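Local coordinates for outer envelope protein 64, mitochondrial (Arabidopsis thaliana, PDB 6HPG) that probably serves as a chaperone receptor in the mitochondrial outer membrane for Hsp90-dependent protein targeting, here represented by its TPR domain, at residues C55-Q58 with A59-D62; C63-A66 with M67-K71. All blocks are in the same frame, centred on the assembly; numbering follows the deposited sequence.

Contact 1. Residues C55-Q58 with A59-D62; sequences CFQQ and AEQD
The carbonyl of Cys55 accepts the amide of Ala59 (N to O 3.0 Å) and so opens the helix from its N-cap residue. Next, Phe56 O takes Glu60 N at 2.9 Å; Gln57 O and Gln58 O receive the amides of Gln61 and Asp62 in the same i to i+4 pattern. Gln58 O has a second donor, a water at 2.9 Å that also makes a weak bond to Asp62 OD1. Side chains lean back over the preceding turn: Glu60 sets CG beside its own backbone N (chi1 -77°), which brings CG within 3.4 Å of Phe56 O. The extended side chain of Gln61 turns its amide back against the Gln57 carbonyl, with NE2 of Gln61 3.0 Å from O of Gln57 but too poorly angled for a hydrogen bond. The long glutamines suit the exposed face. Small, buried Ala59 rests its CB 3.5 Å from Phe56 O. Further out, Glu60 OE2 forms a salt bridge with Arg89 and Asp62 OD2 one with Arg46, consistent with holding the carboxylates in place. In this second helix of TPR 2, Phe56 and Glu60 face helix 74-86, whereas Cys55, Gln58 and Asp62 touch helix 40-52.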
ATOM      1  N   CYS A  55      -1.079  11.827  -1.524  1.00 22.39           N
ATOM      2  CA  CYS A  55      -2.454  11.530  -1.952  1.00 24.05           C
ATOM      3  C   CYS A  55      -3.047  10.453  -1.057  1.00 25.84           C
ATOM      4  O   CYS A  55      -3.270   9.312  -1.496  1.00 27.22           O
ATOM      5  CB  CYS A  55      -2.482  11.110  -3.421  1.00 22.25           C
ATOM      6  SG  CYS A  55      -1.907  12.433  -4.477  1.00 27.53           S
ATOM      7  N   PHE A  56      -3.337  10.816   0.190  1.00 23.76           N
ATOM      8  CA  PHE A  56      -3.752   9.826   1.219  1.00 20.20           C
ATOM      9  C   PHE A  56      -5.104   9.181   0.983  1.00 27.21           C
ATOM     10  O   PHE A  56      -5.256   7.969   1.261  1.00 28.20           O
ATOM     11  CB  PHE A  56      -3.712  10.479   2.597  1.00 20.55           C
ATOM     12  CG  PHE A  56      -2.342  10.973   2.955  1.00 18.68           C
ATOM     13  CD1 PHE A  56      -1.291  10.073   3.084  1.00 17.50           C
ATOM     14  CD2 PHE A  56      -2.074  12.330   3.062  1.00 21.41           C
ATOM     15  CE1 PHE A  56       0.008  10.505   3.384  1.00 17.57           C
ATOM     16  CE2 PHE A  56      -0.766  12.768   3.343  1.00 19.77           C
ATOM     17  CZ  PHE A  56       0.263  11.853   3.510  1.00 17.17           C
ATOM     18  N   GLN A  57      -6.080   9.926   0.436  1.00 23.70           N
ATOM     19  CA  GLN A  57      -7.417   9.305   0.187  1.00 22.80           C
ATOM     20  C   GLN A  57      -7.354   8.256  -0.899  1.00 22.32           C
ATOM     21  O   GLN A  57      -8.015   7.202  -0.832  1.00 25.61           O
ATOM     22  CB  GLN A  57      -8.471  10.351  -0.192  1.00 29.87           C
ATOM     23  CG  GLN A  57      -9.301  10.837   0.993  1.00 37.71           C
ATOM     24  CD  GLN A  57     -10.217  11.999   0.649  1.00 44.80           C
ATOM     25  OE1 GLN A  57     -10.443  12.313  -0.526  1.00 46.49           O
ATOM     26  NE2 GLN A  57     -10.750  12.652   1.686  1.00 57.19           N
ATOM     27  N   GLN A  58      -6.581   8.581  -1.931  1.00 20.68           N
ATOM     28  CA  GLN A  58      -6.390   7.672  -3.051  1.00 24.08           C
ATOM     29  C   GLN A  58      -5.586   6.467  -2.596  1.00 19.53           C
ATOM     30  O   GLN A  58      -5.811   5.368  -3.080  1.00 17.43           O
ATOM     31  CB  GLN A  58      -5.706   8.384  -4.243  1.00 22.29           C
ATOM     32  CG  GLN A  58      -6.554   9.523  -4.803  1.00 25.63           C
ATOM     33  CD  GLN A  58      -5.836  10.243  -5.926  1.00 26.31           C
ATOM     34  OE1 GLN A  58      -5.173  11.273  -5.718  1.00 30.84           O
ATOM     35  NE2 GLN A  58      -5.902   9.668  -7.100  1.00 25.34           N
ATOM     36  N   ALA A  59      -4.627   6.684  -1.693  1.00 18.72           N
ATOM     37  CA  ALA A  59      -3.862   5.545  -1.150  1.00 24.01           C
ATOM     38  C   ALA A  59      -4.789   4.582  -0.388  1.00 22.71           C
ATOM     39  O   ALA A  59      -4.713   3.368  -0.574  1.00 20.94           O
ATOM     40  CB  ALA A  59      -2.729   6.033  -0.245  1.00 22.93           C
ATOM     41  N   GLU A  60      -5.665   5.163   0.451  1.00 27.34           N
ATOM     42  CA  GLU A  60      -6.654   4.412   1.224  1.00 27.14           C
ATOM     43  C   GLU A  60      -7.564   3.598   0.340  1.00 27.10           C
ATOM     44  O   GLU A  60      -7.732   2.403   0.581  1.00 27.40           O
ATOM     45  CB  GLU A  60      -7.500   5.331   2.118  1.00 31.71           C
ATOM     46  CG  GLU A  60      -6.748   5.767   3.365  1.00 37.12           C
ATOM     47  CD  GLU A  60      -7.398   6.920   4.138  1.00 45.38           C
ATOM     48  OE1 GLU A  60      -8.441   7.487   3.696  1.00 40.27           O
ATOM     49  OE2 GLU A  60      -6.828   7.273   5.198  1.00 39.80           O
ATOM     50  N   GLN A  61      -8.135   4.232  -0.687  1.00 25.06           N
ATOM     51  CA  GLN A  61      -9.074   3.529  -1.565  1.00 26.26           C
ATOM     52  C   GLN A  61      -8.348   2.364  -2.194  1.00 20.40           C
ATOM     53  O   GLN A  61      -8.858   1.266  -2.253  1.00 22.63           O
ATOM     54  CB  GLN A  61      -9.617   4.430  -2.657  1.00 26.39           C
ATOM     55  CG  GLN A  61     -10.597   5.442  -2.154  1.00 36.22           C
ATOM     56  CD  GLN A  61     -10.568   6.696  -2.979  1.00 44.81           C
ATOM     57  OE1 GLN A  61     -10.580   6.644  -4.206  1.00 51.42           O
ATOM     58  NE2 GLN A  61     -10.513   7.834  -2.313  1.00 49.89           N
ATOM     59  N   ASP A  62      -7.127   2.612  -2.639  1.00 20.74           N
ATOM     60  CA  ASP A  62      -6.318   1.526  -3.216  1.00 21.30           C
ATOM     61  C   ASP A  62      -5.963   0.398  -2.242  1.00 17.32           C
ATOM     62  O   ASP A  62      -5.914  -0.746  -2.659  1.00 17.54           O
ATOM     63  CB  ASP A  62      -5.020   2.076  -3.820  1.00 22.60           C
ATOM     64  CG  ASP A  62      -5.176   2.576  -5.236  1.00 25.19           C
ATOM     65  OD1 ASP A  62      -6.324   2.559  -5.806  1.00 21.88           O
ATOM     66  OD2 ASP A  62      -4.116   3.029  -5.749  1.00 19.69           O
TER
HETATM   67  O   HOH W   1      -6.982   5.223  -5.681  1.00 38.48           O

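Contact 2. Residues C63-A66 with M67-K71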
ATOM      1  N   CYS A  63      -5.576   0.719  -1.006  1.00 18.34           N
ATOM      2  CA  CYS A  63      -5.362  -0.337  -0.023  1.00 18.13           C
ATOM      3  C   CYS A  63      -6.647  -1.043   0.267  1.00 19.08           C
ATOM      4  O   CYS A  63      -6.621  -2.231   0.527  1.00 20.92           O
ATOM      5  CB  CYS A  63      -4.861   0.178   1.307  1.00 15.76           C
ATOM      6  SG  CYS A  63      -3.307   0.993   1.163  1.00 18.89           S
ATOM      7  N   THR A  64      -7.755  -0.303   0.289  1.00 23.75           N
ATOM      8  CA  THR A  64      -9.067  -0.920   0.517  1.00 23.55           C
ATOM      9  C   THR A  64      -9.463  -1.880  -0.620  1.00 25.87           C
ATOM     10  O   THR A  64     -10.065  -2.922  -0.334  1.00 26.40           O
ATOM     11  CB  THR A  64     -10.156   0.134   0.825  1.00 23.21           C
ATOM     12  OG1 THR A  64      -9.824   0.816   2.050  1.00 22.03           O
ATOM     13  CG2 THR A  64     -11.556  -0.534   1.028  1.00 25.82           C
ATOM     14  N   LYS A  65      -9.116  -1.569  -1.882  1.00 23.11           N
ATOM     15  CA  LYS A  65      -9.390  -2.503  -2.994  1.00 22.95           C
ATOM     16  C   LYS A  65      -8.485  -3.713  -2.961  1.00 22.20           C
ATOM     17  O   LYS A  65      -8.895  -4.863  -3.291  1.00 19.62           O
ATOM     18  CB  LYS A  65      -9.219  -1.819  -4.355  1.00 30.28           C
ATOM     19  CG  LYS A  65      -9.654  -2.684  -5.538  1.00 35.92           C
ATOM     20  CD  LYS A  65     -11.071  -2.347  -5.980  1.00 45.51           C
ATOM     21  CE  LYS A  65     -11.479  -3.080  -7.255  1.00 44.31           C
ATOM     22  NZ  LYS A  65     -12.026  -2.128  -8.265  1.00 45.53           N
ATOM     23  N   ALA A  66      -7.232  -3.461  -2.582  1.00 19.19           N
ATOM     24  CA  ALA A  66      -6.255  -4.537  -2.436  1.00 21.42           C
ATOM     25  C   ALA A  66      -6.751  -5.581  -1.416  1.00 22.17           C
ATOM     26  O   ALA A  66      -6.562  -6.774  -1.601  1.00 21.01           O
ATOM     27  CB  ALA A  66      -4.896  -3.984  -2.025  1.00 19.94           C
ATOM     28  N   MET A  67      -7.393  -5.118  -0.352  1.00 23.64           N
ATOM     29  CA  MET A  67      -7.898  -6.059   0.663  1.00 25.74           C
ATOM     30  C   MET A  67      -9.126  -6.840   0.148  1.00 23.05           C
ATOM     31  O   MET A  67      -9.302  -7.966   0.535  1.00 25.72           O
ATOM     32  CB  MET A  67      -8.238  -5.328   1.940  1.00 21.81           C
ATOM     33  CG  MET A  67      -7.073  -4.666   2.639  1.00 25.75           C
ATOM     34  SD  MET A  67      -7.735  -3.502   3.837  1.00 27.78           S
ATOM     35  CE  MET A  67      -6.247  -2.584   4.281  1.00 28.80           C
ATOM     36  N   LEU A  68      -9.943  -6.241  -0.722  1.00 26.95           N
ATOM     37  CA  LEU A  68     -11.076  -6.946  -1.383  1.00 27.02           C
ATOM     38  C   LEU A  68     -10.590  -8.109  -2.233  1.00 30.16           C
ATOM     39  O   LEU A  68     -11.124  -9.204  -2.190  1.00 27.76           O
ATOM     40  CB  LEU A  68     -11.870  -6.002  -2.283  1.00 31.24           C
ATOM     41  CG  LEU A  68     -12.560  -4.760  -1.727  1.00 39.01           C
ATOM     42  CD1 LEU A  68     -13.308  -4.063  -2.858  1.00 48.34           C
ATOM     43  CD2 LEU A  68     -13.513  -5.108  -0.599  1.00 42.21           C
ATOM     44  N   ILE A  69      -9.537  -7.850  -2.998  1.00 32.25           N
ATOM     45  CA  ILE A  69      -8.904  -8.867  -3.807  1.00 30.70           C
ATOM     46  C   ILE A  69      -8.193  -9.890  -2.911  1.00 27.99           C
ATOM     47  O   ILE A  69      -8.300 -11.086  -3.129  1.00 26.18           O
ATOM     48  CB  ILE A  69      -7.930  -8.222  -4.834  1.00 29.00           C
ATOM     49  CG1 ILE A  69      -8.724  -7.392  -5.855  1.00 30.71           C
ATOM     50  CG2 ILE A  69      -7.113  -9.290  -5.553  1.00 35.98           C
ATOM     51  CD1 ILE A  69      -7.901  -6.361  -6.627  1.00 26.31           C
ATOM     52  N   ASP A  70      -7.482  -9.426  -1.882  1.00 29.11           N
ATOM     53  CA  ASP A  70      -6.759 -10.336  -1.011  1.00 24.96           C
ATOM     54  C   ASP A  70      -6.642  -9.780   0.398  1.00 28.55           C
ATOM     55  O   ASP A  70      -5.781  -8.929   0.717  1.00 24.72           O
ATOM     56  CB  ASP A  70      -5.387 -10.612  -1.600  1.00 28.08           C
ATOM     57  CG  ASP A  70      -4.505 -11.498  -0.721  1.00 24.93           C
ATOM     58  OD1 ASP A  70      -5.001 -12.295   0.108  1.00 27.44           O
ATOM     59  OD2 ASP A  70      -3.282 -11.385  -0.896  1.00 25.44           O
ATOM     60  N   LYS A  71      -7.502 -10.325   1.236  1.00 27.73           N
ATOM     61  CA  LYS A  71      -7.540 -10.011   2.662  1.00 28.97           C
ATOM     62  C   LYS A  71      -6.241 -10.136   3.384  1.00 24.28           C
ATOM     63  O   LYS A  71      -6.067  -9.479   4.391  1.00 27.14           O
ATOM     64  CB  LYS A  71      -8.560 -10.922   3.379  1.00 42.51           C
ATOM     65  CG  LYS A  71      -9.942 -10.296   3.497  1.00 53.82           C
ATOM     66  CD  LYS A  71     -10.852 -11.032   4.472  1.00 65.29           C
ATOM     67  CE  LYS A  71     -11.855 -10.074   5.105  1.00 70.14           C
ATOM     68  NZ  LYS A  71     -12.793 -10.779   6.019  1.00 79.02           N
TER
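Met67 packing back on Cys63 is a local, one-turn contact in the C-terminal half of helix 56-69, the second helix of TPR 2, where the helix ends and the chain turns toward TPR 3. The methyl CE of Met67 comes 4.3 Å from CB of Cys63. Met67 places CG opposite its own carbonyl carbon (chi1 -64°); with the chain extended beyond, SD and CE run back along the helix, and CG lies 3.3 Å from Cys63 O. That same carbonyl accepts Met67 N at 3.1 Å. Exposed Lys65 lays its aliphatic part along two residues: CD lies 4.2 Å from CD1 of Leu68, likewise exposed, and CG is equally near CD1 of Ile69, whose side chain packs on Ala40 and Tyr43 of helix 40-52. The lysine ammonium continues to a weak hydrogen bond with Tyr43. Leu68 N to Thr64 O is weak at 3.3 Å, whereas Ile69 N meets Lys65 O with an N-H...O angle of 165°. The last bond, Asp70 N to the carbonyl O of buried Ala66 at 2.8 Å, comes from the first residue to leave helical geometry, and Asp70 OD1 accepts Lys72 N just beyond. Flexible Met67 fits against Tyr77 and Arg80 of helix 74-86. The chemistry is thus divided: apolar carbon and sulfur fill the buried side, while lysine joins a hydrocarbon stem to a polar end on the exposed one.

Together contacts 1 and 2 span helix 56-69, its N-cap residue and the first residues after its end; their centres are 12 Å apart, and contact 1 contains the start of the helix and contact 2 its end. Their segments adjoin at Asp62 and Cys63, and a side-chain bond crosses the junction, Thr64 OG1 with Glu60 O one turn earlier; the same hydroxyl also bonds Arg80. Both contacts lie between the same two neighbours, helix 40-52 of the same repeat and helix 74-86 of TPR 3, as expected of a helix inside a stacked TPR array. Tyr43 also serves both, touching Asp62 in contact 1 and Ile69 in contact 2.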